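PDB 3CJY: putative thioesterase from Novosphingobium aromaticivorans, which probably hydrolyses acyl-CoA thioesters, as a double-hotdog member of the acyl-CoA thioesterase family, and binds calcium. Local coordinates for residues G232-V238 with G251-L257; S60-F66 with R98-G104. One frame throughout, in Å; residues are numbered along the deposited sequence. Where two conformers were deposited one is given.

Interaction 1 of 2, residues G232-V238 with G251-L257; sequences GFAQGQV and GAQSLLL
Strands 233-238 and 251-256 run antiparallel in extended conformation, their axes 4.5 Å apart at closest and 159° between directions. A234-L255, G236-Q253 and V238-G251 are hydrogen-bonded pairs, each with N-to-O bonds both ways of 2.8 to 3.0 Å; L257 N donates a further hydrogen bond to G232 O (2.9 Å), beyond the last bridge. F233-L256, Q235-S254 and Q237-A252 are the non-hydrogen-bonded pairs between them. This alternation puts A234, V238, Q253 and L255 on the helix side, and Q235, Q237, A252, S254 and L256 on the face covered by the second subunit. Apolar contacts are F233 CE1 (chi1 m) to L256 CD1, 3.3 Å, and A234 CB to L257 CD2, 4.1 Å; F233 also touches L205 of the same chain. Among polar side chains, Q237 NE2 donates to Q235 OE1 (2.9 Å), which is also hydrogen-bonded to T250 OG1 of the second subunit. A234 and L255 pack on L192 of helix 188-196: this is the last beta hairpin of the C-terminal hotdog domain, whose sheet packs on the helix with one face.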
ATOM      1  N   GLY A 232      11.251 -15.016   5.428  1.00 13.08           N
ATOM      2  CA  GLY A 232      12.245 -13.952   5.550  1.00 13.16           C
ATOM      3  C   GLY A 232      11.729 -12.553   5.386  1.00 13.52           C
ATOM      4  O   GLY A 232      12.480 -11.591   5.442  1.00 14.49           O
ATOM      5  N   PHE A 233      10.419 -12.440   5.208  1.00 13.28           N
ATOM      6  CA  PHE A 233       9.758 -11.148   5.062  1.00 13.54           C
ATOM      7  C   PHE A 233       8.564 -11.010   5.970  1.00 14.47           C
ATOM      8  O   PHE A 233       7.960 -11.983   6.409  1.00 17.22           O
ATOM      9  CB  PHE A 233       9.266 -10.946   3.619  1.00 12.89           C
ATOM     10  CG  PHE A 233      10.352 -11.072   2.588  1.00 13.12           C
ATOM     11  CD1 PHE A 233      11.097  -9.987   2.204  1.00 16.29           C
ATOM     12  CD2 PHE A 233      10.675 -12.295   2.072  1.00 13.11           C
ATOM     13  CE1 PHE A 233      12.104 -10.135   1.286  1.00 17.37           C
ATOM     14  CE2 PHE A 233      11.679 -12.441   1.149  1.00 16.73           C
ATOM     15  CZ  PHE A 233      12.395 -11.365   0.763  1.00 16.56           C
ATOM     16  N   ALA A 234       8.238  -9.771   6.256  1.00 14.14           N
ATOM     17  CA  ALA A 234       7.051  -9.407   7.034  1.00 14.15           C
ATOM     18  C   ALA A 234       6.357  -8.221   6.423  1.00 14.40           C
ATOM     19  O   ALA A 234       6.860  -7.576   5.569  1.00 13.02           O
ATOM     20  CB  ALA A 234       7.406  -9.095   8.475  1.00 13.95           C
ATOM     21  N   GLN A 235       5.161  -7.976   6.893  1.00 13.79           N
ATOM     22  CA  GLN A 235       4.393  -6.810   6.455  1.00 13.67           C
ATOM     23  C   GLN A 235       3.756  -6.156   7.662  1.00 13.25           C
ATOM     24  O   GLN A 235       3.584  -6.757   8.701  1.00 14.44           O
ATOM     25  CB  GLN A 235       3.334  -7.184   5.459  1.00 14.99           C
ATOM     26  CG  GLN A 235       2.327  -8.221   5.967  1.00 15.07           C
ATOM     27  CD  GLN A 235       1.178  -8.369   4.999  1.00 17.19           C
ATOM     28  OE1 GLN A 235       0.435  -7.419   4.815  1.00 17.66           O
ATOM     29  NE2 GLN A 235       1.070  -9.525   4.330  1.00 16.11           N
ATOM     30  N   GLY A 236       3.459  -4.882   7.477  1.00 13.41           N
ATOM     31  CA  GLY A 236       2.814  -4.062   8.489  1.00 12.51           C
ATOM     32  C   GLY A 236       1.910  -3.019   7.874  1.00 13.17           C
ATOM     33  O   GLY A 236       2.086  -2.576   6.747  1.00 13.12           O
ATOM     34  N   GLN A 237       0.943  -2.631   8.697  1.00 12.98           N
ATOM     35  CA  GLN A 237      -0.013  -1.589   8.400  1.00 12.55           C
ATOM     36  C   GLN A 237      -0.093  -0.633   9.587  1.00 11.28           C
ATOM     37  O   GLN A 237       0.040  -1.024  10.767  1.00 12.45           O
ATOM     38  CB  GLN A 237      -1.382  -2.192   8.152  1.00 13.29           C
ATOM     39  CG  GLN A 237      -1.457  -3.004   6.840  1.00 13.79           C
ATOM     40  CD  GLN A 237      -0.914  -4.387   6.963  1.00 15.02           C
ATOM     41  OE1 GLN A 237      -1.210  -5.056   7.928  1.00 17.02           O
ATOM     42  NE2 GLN A 237      -0.138  -4.835   5.969  1.00 17.35           N
ATOM     43  N   VAL A 238      -0.372   0.602   9.232  1.00 11.69           N
ATOM     44  CA  VAL A 238      -0.460   1.723  10.216  1.00 12.88           C
ATOM     45  C   VAL A 238      -1.583   2.689   9.884  1.00 13.26           C
ATOM     46  O   VAL A 238      -1.886   2.933   8.706  1.00 12.85           O
ATOM     47  CB  VAL A 238       0.874   2.516  10.322  1.00 12.52           C
ATOM     48  CG1 VAL A 238       1.296   3.117   8.958  1.00 12.78           C
ATOM     49  CG2 VAL A 238       0.824   3.577  11.404  1.00 11.97           C
ATOM     50  N   GLY A 251      -0.989   3.751   6.161  1.00 13.61           N
ATOM     51  CA  GLY A 251       0.237   3.378   5.484  1.00 13.60           C
ATOM     52  C   GLY A 251       0.497   1.903   5.655  1.00 13.22           C
ATOM     53  O   GLY A 251      -0.180   1.213   6.390  1.00 12.89           O
ATOM     54  N   ALA A 252       1.462   1.453   4.914  1.00 13.18           N
ATOM     55  CA  ALA A 252       1.860   0.056   4.971  1.00 12.72           C
ATOM     56  C   ALA A 252       3.217  -0.110   4.345  1.00 12.87           C
ATOM     57  O   ALA A 252       3.693   0.747   3.636  1.00 15.39           O
ATOM     58  CB  ALA A 252       0.852  -0.805   4.247  1.00 11.56           C
ATOM     59  N   GLN A 253       3.833  -1.245   4.651  1.00 14.67           N
ATOM     60  CA  GLN A 253       5.104  -1.652   4.053  1.00 13.86           C
ATOM     61  C   GLN A 253       5.383  -3.120   4.299  1.00 14.62           C
ATOM     62  O   GLN A 253       4.761  -3.762   5.142  1.00 12.72           O
ATOM     63  CB  GLN A 253       6.300  -0.897   4.614  1.00 14.44           C
ATOM     64  CG  GLN A 253       6.515  -1.111   6.129  1.00 13.97           C
ATOM     65  CD  GLN A 253       7.718  -0.361   6.653  1.00 15.46           C
ATOM     66  OE1 GLN A 253       8.793  -0.953   6.821  1.00 15.99           O
ATOM     67  NE2 GLN A 253       7.559   0.940   6.880  1.00 13.42           N
ATOM     68  N   SER A 254       6.312  -3.624   3.504  1.00 14.63           N
ATOM     69  CA  SER A 254       6.875  -4.958   3.659  1.00 13.66           C
ATOM     70  C   SER A 254       8.295  -4.770   4.082  1.00 14.87           C
ATOM     71  O   SER A 254       8.907  -3.756   3.755  1.00 14.40           O
ATOM     72  CB  SER A 254       6.772  -5.786   2.385  1.00 14.66           C
ATOM     73  OG  SER A 254       5.408  -5.977   2.073  1.00 14.47           O
ATOM     74  N   LEU A 255       8.809  -5.730   4.824  1.00 13.88           N
ATOM     75  CA  LEU A 255      10.148  -5.651   5.384  1.00 15.16           C
ATOM     76  C   LEU A 255      10.935  -6.925   5.217  1.00 16.31           C
ATOM     77  O   LEU A 255      10.386  -8.029   5.249  1.00 14.65           O
ATOM     78  CB  LEU A 255      10.063  -5.347   6.882  1.00 15.80           C
ATOM     79  CG  LEU A 255       9.259  -4.147   7.443  1.00 18.72           C
ATOM     80  CD1 LEU A 255       7.893  -4.577   7.949  1.00 17.12           C
ATOM     81  CD2 LEU A 255      10.025  -3.470   8.589  1.00 18.16           C
ATOM     82  N   LEU A 256      12.251  -6.751   5.053  1.00 16.74           N
ATOM     83  CA  LEU A 256      13.195  -7.873   4.966  1.00 19.41           C
ATOM     84  C   LEU A 256      13.679  -8.091   6.384  1.00 20.51           C
ATOM     85  O   LEU A 256      14.148  -7.161   7.070  1.00 20.37           O
ATOM     86  CB  LEU A 256      14.388  -7.526   4.067  1.00 20.32           C
ATOM     87  CG  LEU A 256      15.448  -8.620   3.920  1.00 22.69           C
ATOM     88  CD1 LEU A 256      14.957  -9.559   2.884  1.00 25.71           C
ATOM     89  CD2 LEU A 256      16.792  -8.047   3.520  1.00 28.75           C
ATOM     90  N   LEU A 257      13.529  -9.320   6.840  1.00 22.57           N
ATOM     91  CA  LEU A 257      13.889  -9.681   8.203  1.00 23.96           C
ATOM     92  C   LEU A 257      15.399  -9.807   8.369  1.00 25.90           C
ATOM     93  O   LEU A 257      16.099 -10.321   7.501  1.00 25.49           O
ATOM     94  CB  LEU A 257      13.230 -11.014   8.629  1.00 23.90           C
ATOM     95  CG  LEU A 257      11.703 -11.025   8.811  1.00 23.77           C
ATOM     96  CD1 LEU A 257      11.246 -12.359   9.425  1.00 23.33           C
ATOM     97  CD2 LEU A 257      11.237  -9.879   9.669  1.00 22.35           C
TER

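Interaction 2 of 2, residues S60-F66 with R98-G104; sequences SLQFVSF and RLVFHSG
This antiparallel strand pair belongs to the N-terminal hotdog domain, strand 98-104 meeting strand 60-63 at 159° with axes 4.6 Å apart; S60-G104 and Q62-H102 are its hydrogen-bonded pairs. R98 extends its side chain (chi1 and chi2 t, chi3 p) to the loop after strand 60-63, where R98 NH2 and NE donate hydrogen bonds to F66 O (2.9 Å) and S65 OG (3.3 Å). L99 CD2 touches V64 CG2 at 4.0 Å. V100 and F101 both face G93, forming a classic beta bulge; on the other side V100 O accepts hydrogen bonds from V64 N (2.8 Å) and S65 N (3.2 Å). F101 (chi1 p) lies opposite F63 in a non-hydrogen-bonded pair, and its ring receives L61 CD1 over one face in a CH-pi contact, 4.0 Å from the centroid; L61 and F101 both face helix 37-52. H102 (chi1 p) brings CE1 to 3.5 Å from Q62 CG, and Q62 N bonds to H102 O at 2.9 Å. S103 is set across from L61, with L61 CB 3.8 Å from S103 CB; S103 OG bonds to V91 O. At G104 two 2.9 Å bonds close the ladder, S60 N to G104 O and G104 N to S60 O.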
ATOM      1  N   SER A  60       3.232   5.502  -3.302  1.00 16.42           N
ATOM      2  CA  SER A  60       3.976   4.284  -2.990  1.00 17.00           C
ATOM      3  C   SER A  60       5.387   4.488  -3.441  1.00 16.94           C
ATOM      4  O   SER A  60       5.621   5.059  -4.504  1.00 17.49           O
ATOM      5  CB  SER A  60       3.385   3.037  -3.661  1.00 18.46           C
ATOM      6  OG  SER A  60       2.050   2.795  -3.197  1.00 27.02           O
ATOM      7  N   LEU A  61       6.329   4.024  -2.626  1.00 15.12           N
ATOM      8  CA  LEU A  61       7.758   4.194  -2.944  1.00 15.02           C
ATOM      9  C   LEU A  61       8.476   2.883  -2.674  1.00 14.85           C
ATOM     10  O   LEU A  61       8.238   2.258  -1.635  1.00 14.67           O
ATOM     11  CB  LEU A  61       8.301   5.331  -2.086  1.00 14.84           C
ATOM     12  CG  LEU A  61       9.757   5.819  -2.128  1.00 15.79           C
ATOM     13  CD1 LEU A  61       9.833   7.231  -1.617  1.00 17.37           C
ATOM     14  CD2 LEU A  61      10.659   4.895  -1.306  1.00 19.21           C
ATOM     15  N   GLN A  62       9.306   2.481  -3.636  1.00 15.42           N
ATOM     16  CA  GLN A  62      10.104   1.247  -3.559  1.00 16.32           C
ATOM     17  C   GLN A  62      11.530   1.614  -3.280  1.00 15.35           C
ATOM     18  O   GLN A  62      12.073   2.480  -3.945  1.00 13.89           O
ATOM     19  CB  GLN A  62      10.064   0.469  -4.892  1.00 17.52           C
ATOM     20  CG  GLN A  62       8.681   0.384  -5.481  1.00 23.32           C
ATOM     21  CD  GLN A  62       7.701  -0.388  -4.581  1.00 30.04           C
ATOM     22  OE1 GLN A  62       8.013  -1.506  -4.132  1.00 34.61           O
ATOM     23  NE2 GLN A  62       6.498   0.197  -4.336  1.00 32.56           N
ATOM     24  N   PHE A  63      12.126   1.011  -2.254  1.00 15.42           N
ATOM     25  CA  PHE A  63      13.519   1.299  -1.903  1.00 17.05           C
ATOM     26  C   PHE A  63      14.436   0.356  -2.663  1.00 17.75           C
ATOM     27  O   PHE A  63      14.319  -0.873  -2.539  1.00 18.19           O
ATOM     28  CB  PHE A  63      13.783   1.149  -0.401  1.00 16.38           C
ATOM     29  CG  PHE A  63      13.013   2.123   0.464  1.00 16.77           C
ATOM     30  CD1 PHE A  63      13.352   3.472   0.462  1.00 19.03           C
ATOM     31  CD2 PHE A  63      11.982   1.692   1.263  1.00 16.44           C
ATOM     32  CE1 PHE A  63      12.668   4.375   1.235  1.00 21.08           C
ATOM     33  CE2 PHE A  63      11.291   2.588   2.047  1.00 17.88           C
ATOM     34  CZ  PHE A  63      11.628   3.921   2.031  1.00 18.30           C
ATOM     35  N   VAL A  64      15.364   0.938  -3.407  1.00 17.90           N
ATOM     36  CA  VAL A  64      16.277   0.198  -4.256  1.00 19.50           C
ATOM     37  C   VAL A  64      17.629   0.067  -3.607  1.00 20.74           C
ATOM     38  O   VAL A  64      18.256  -0.982  -3.655  1.00 20.78           O
ATOM     39  CB  VAL A  64      16.393   0.877  -5.629  1.00 18.83           C
ATOM     40  CG1 VAL A  64      17.407   0.128  -6.534  1.00 19.39           C
ATOM     41  CG2 VAL A  64      15.001   0.994  -6.314  1.00 18.80           C
ATOM     42  N   SER A  65      18.057   1.157  -2.980  0.50 21.26           N
ATOM     43  CA  SER A  65      19.358   1.226  -2.311  0.50 21.68           C
ATOM     44  C   SER A  65      19.349   2.266  -1.201  0.50 22.08           C
ATOM     45  O   SER A  65      18.458   3.111  -1.124  0.50 22.20           O
ATOM     46  CB  SER A  65      20.453   1.563  -3.315  0.50 21.96           C
ATOM     47  OG  SER A  65      21.723   1.597  -2.694  0.50 22.97           O
ATOM     48  N   PHE A  66      20.386   2.216  -0.373  1.00 22.37           N
ATOM     49  CA  PHE A  66      20.521   3.103   0.787  1.00 22.67           C
ATOM     50  C   PHE A  66      21.115   4.446   0.427  1.00 20.93           C
ATOM     51  O   PHE A  66      21.930   4.570  -0.489  1.00 22.10           O
ATOM     52  CB  PHE A  66      21.394   2.474   1.910  1.00 23.27           C
ATOM     53  CG  PHE A  66      20.676   1.472   2.766  1.00 28.52           C
ATOM     54  CD1 PHE A  66      19.863   1.886   3.816  1.00 32.53           C
ATOM     55  CD2 PHE A  66      20.843   0.108   2.562  1.00 32.88           C
ATOM     56  CE1 PHE A  66      19.195   0.963   4.635  1.00 33.81           C
ATOM     57  CE2 PHE A  66      20.168  -0.830   3.376  1.00 34.34           C
ATOM     58  CZ  PHE A  66      19.351  -0.390   4.422  1.00 35.00           C
ATOM     59  N   ARG A  98      23.006   7.086  -9.005  1.00 23.46           N
ATOM     60  CA  ARG A  98      22.552   5.751  -8.585  1.00 22.33           C
ATOM     61  C   ARG A  98      21.121   5.809  -8.076  1.00 20.93           C
ATOM     62  O   ARG A  98      20.807   6.636  -7.248  1.00 18.92           O
ATOM     63  CB  ARG A  98      23.442   5.194  -7.451  1.00 23.58           C
ATOM     64  CG  ARG A  98      22.998   3.795  -6.926  1.00 27.70           C
ATOM     65  CD  ARG A  98      23.849   3.226  -5.746  1.00 31.53           C
ATOM     66  NE  ARG A  98      23.532   3.760  -4.409  1.00 35.68           N
ATOM     67  CZ  ARG A  98      24.092   4.851  -3.896  1.00 36.96           C
ATOM     68  NH1 ARG A  98      24.971   5.536  -4.620  1.00 38.70           N
ATOM     69  NH2 ARG A  98      23.768   5.272  -2.685  1.00 35.80           N
ATOM     70  N   LEU A  99      20.268   4.919  -8.567  1.00 19.98           N
ATOM     71  CA  LEU A  99      18.871   4.875  -8.096  1.00 19.32           C
ATOM     72  C   LEU A  99      18.769   4.337  -6.675  1.00 18.77           C
ATOM     73  O   LEU A  99      19.227   3.230  -6.369  1.00 19.97           O
ATOM     74  CB  LEU A  99      18.018   3.998  -9.007  1.00 19.40           C
ATOM     75  CG  LEU A  99      16.514   4.045  -8.831  1.00 20.13           C
ATOM     76  CD1 LEU A  99      15.961   5.447  -9.153  1.00 17.58           C
ATOM     77  CD2 LEU A  99      15.866   2.997  -9.701  1.00 21.04           C
ATOM     78  N   VAL A 100      18.153   5.130  -5.814  1.00 17.28           N
ATOM     79  CA  VAL A 100      17.944   4.740  -4.416  1.00 16.22           C
ATOM     80  C   VAL A 100      16.463   4.459  -4.119  1.00 15.48           C
ATOM     81  O   VAL A 100      16.123   3.666  -3.250  1.00 16.95           O
ATOM     82  CB  VAL A 100      18.578   5.730  -3.415  1.00 16.20           C
ATOM     83  CG1 VAL A 100      20.095   5.738  -3.591  1.00 17.15           C
ATOM     84  CG2 VAL A 100      18.006   7.124  -3.536  1.00 15.81           C
ATOM     85  N   PHE A 101      15.580   5.073  -4.894  1.00 15.27           N
ATOM     86  CA  PHE A 101      14.138   4.810  -4.789  1.00 14.87           C
ATOM     87  C   PHE A 101      13.380   5.340  -5.994  1.00 14.25           C
ATOM     88  O   PHE A 101      13.866   6.178  -6.706  1.00 14.36           O
ATOM     89  CB  PHE A 101      13.500   5.327  -3.449  1.00 14.61           C
ATOM     90  CG  PHE A 101      13.448   6.831  -3.302  1.00 14.62           C
ATOM     91  CD1 PHE A 101      12.552   7.591  -4.018  1.00 17.45           C
ATOM     92  CD2 PHE A 101      14.263   7.468  -2.401  1.00 18.90           C
ATOM     93  CE1 PHE A 101      12.517   8.963  -3.867  1.00 18.67           C
ATOM     94  CE2 PHE A 101      14.250   8.840  -2.278  1.00 20.70           C
ATOM     95  CZ  PHE A 101      13.364   9.571  -3.000  1.00 19.57           C
ATOM     96  N   HIS A 102      12.208   4.757  -6.235  1.00 14.55           N
ATOM     97  CA  HIS A 102      11.278   5.250  -7.243  1.00 15.26           C
ATOM     98  C   HIS A 102       9.883   5.168  -6.645  1.00 15.86           C
ATOM     99  O   HIS A 102       9.576   4.324  -5.794  1.00 15.48           O
ATOM    100  CB  HIS A 102      11.391   4.533  -8.582  1.00 15.77           C
ATOM    101  CG  HIS A 102      10.931   3.108  -8.536  1.00 16.58           C
ATOM    102  ND1 HIS A 102       9.636   2.736  -8.865  1.00 20.38           N
ATOM    103  CD2 HIS A 102      11.587   1.967  -8.221  1.00 19.09           C
ATOM    104  CE1 HIS A 102       9.521   1.424  -8.721  1.00 24.05           C
ATOM    105  NE2 HIS A 102      10.686   0.935  -8.339  1.00 21.76           N
ATOM    106  N   SER A 103       9.003   6.038  -7.118  1.00 16.00           N
ATOM    107  CA  SER A 103       7.662   6.142  -6.552  1.00 17.49           C
ATOM    108  C   SER A 103       6.611   6.573  -7.542  1.00 16.50           C
ATOM    109  O   SER A 103       6.895   7.170  -8.565  1.00 17.02           O
ATOM    110  CB  SER A 103       7.670   7.137  -5.404  1.00 17.85           C
ATOM    111  OG  SER A 103       8.008   8.388  -5.914  1.00 20.93           O
ATOM    112  N   GLY A 104       5.387   6.262  -7.163  1.00 16.24           N
ATOM    113  CA  GLY A 104       4.176   6.648  -7.895  1.00 15.05           C
ATOM    114  C   GLY A 104       3.248   7.335  -6.919  1.00 14.76           C
ATOM    115  O   GLY A 104       2.995   6.841  -5.830  1.00 16.45           O
TER

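Interactions 1 and 2 lie in the C-terminal and N-terminal acyl-CoA thioesterase domains, respectively, yet both reach one continuous antiparallel sheet. Strand 203-211 lies between them, pairing with strand 56-63 on one side and strand 247-256 on the other: N207 and L205 bond to the backbones of L61 and F63, and L205 also to S254. The centres of the two interactions are about 16 Å apart and their nearest atoms about 6 Å, so they do not touch. Both meet the second subunit: Q58 of the second subunit hydrogen-bonds through NE2 to Q62 OE1 and packs on S254. Interaction 1 lies away from the calcium site; in interaction 2 the S103 side chain is about 11 Å from that of the calcium ligand T51.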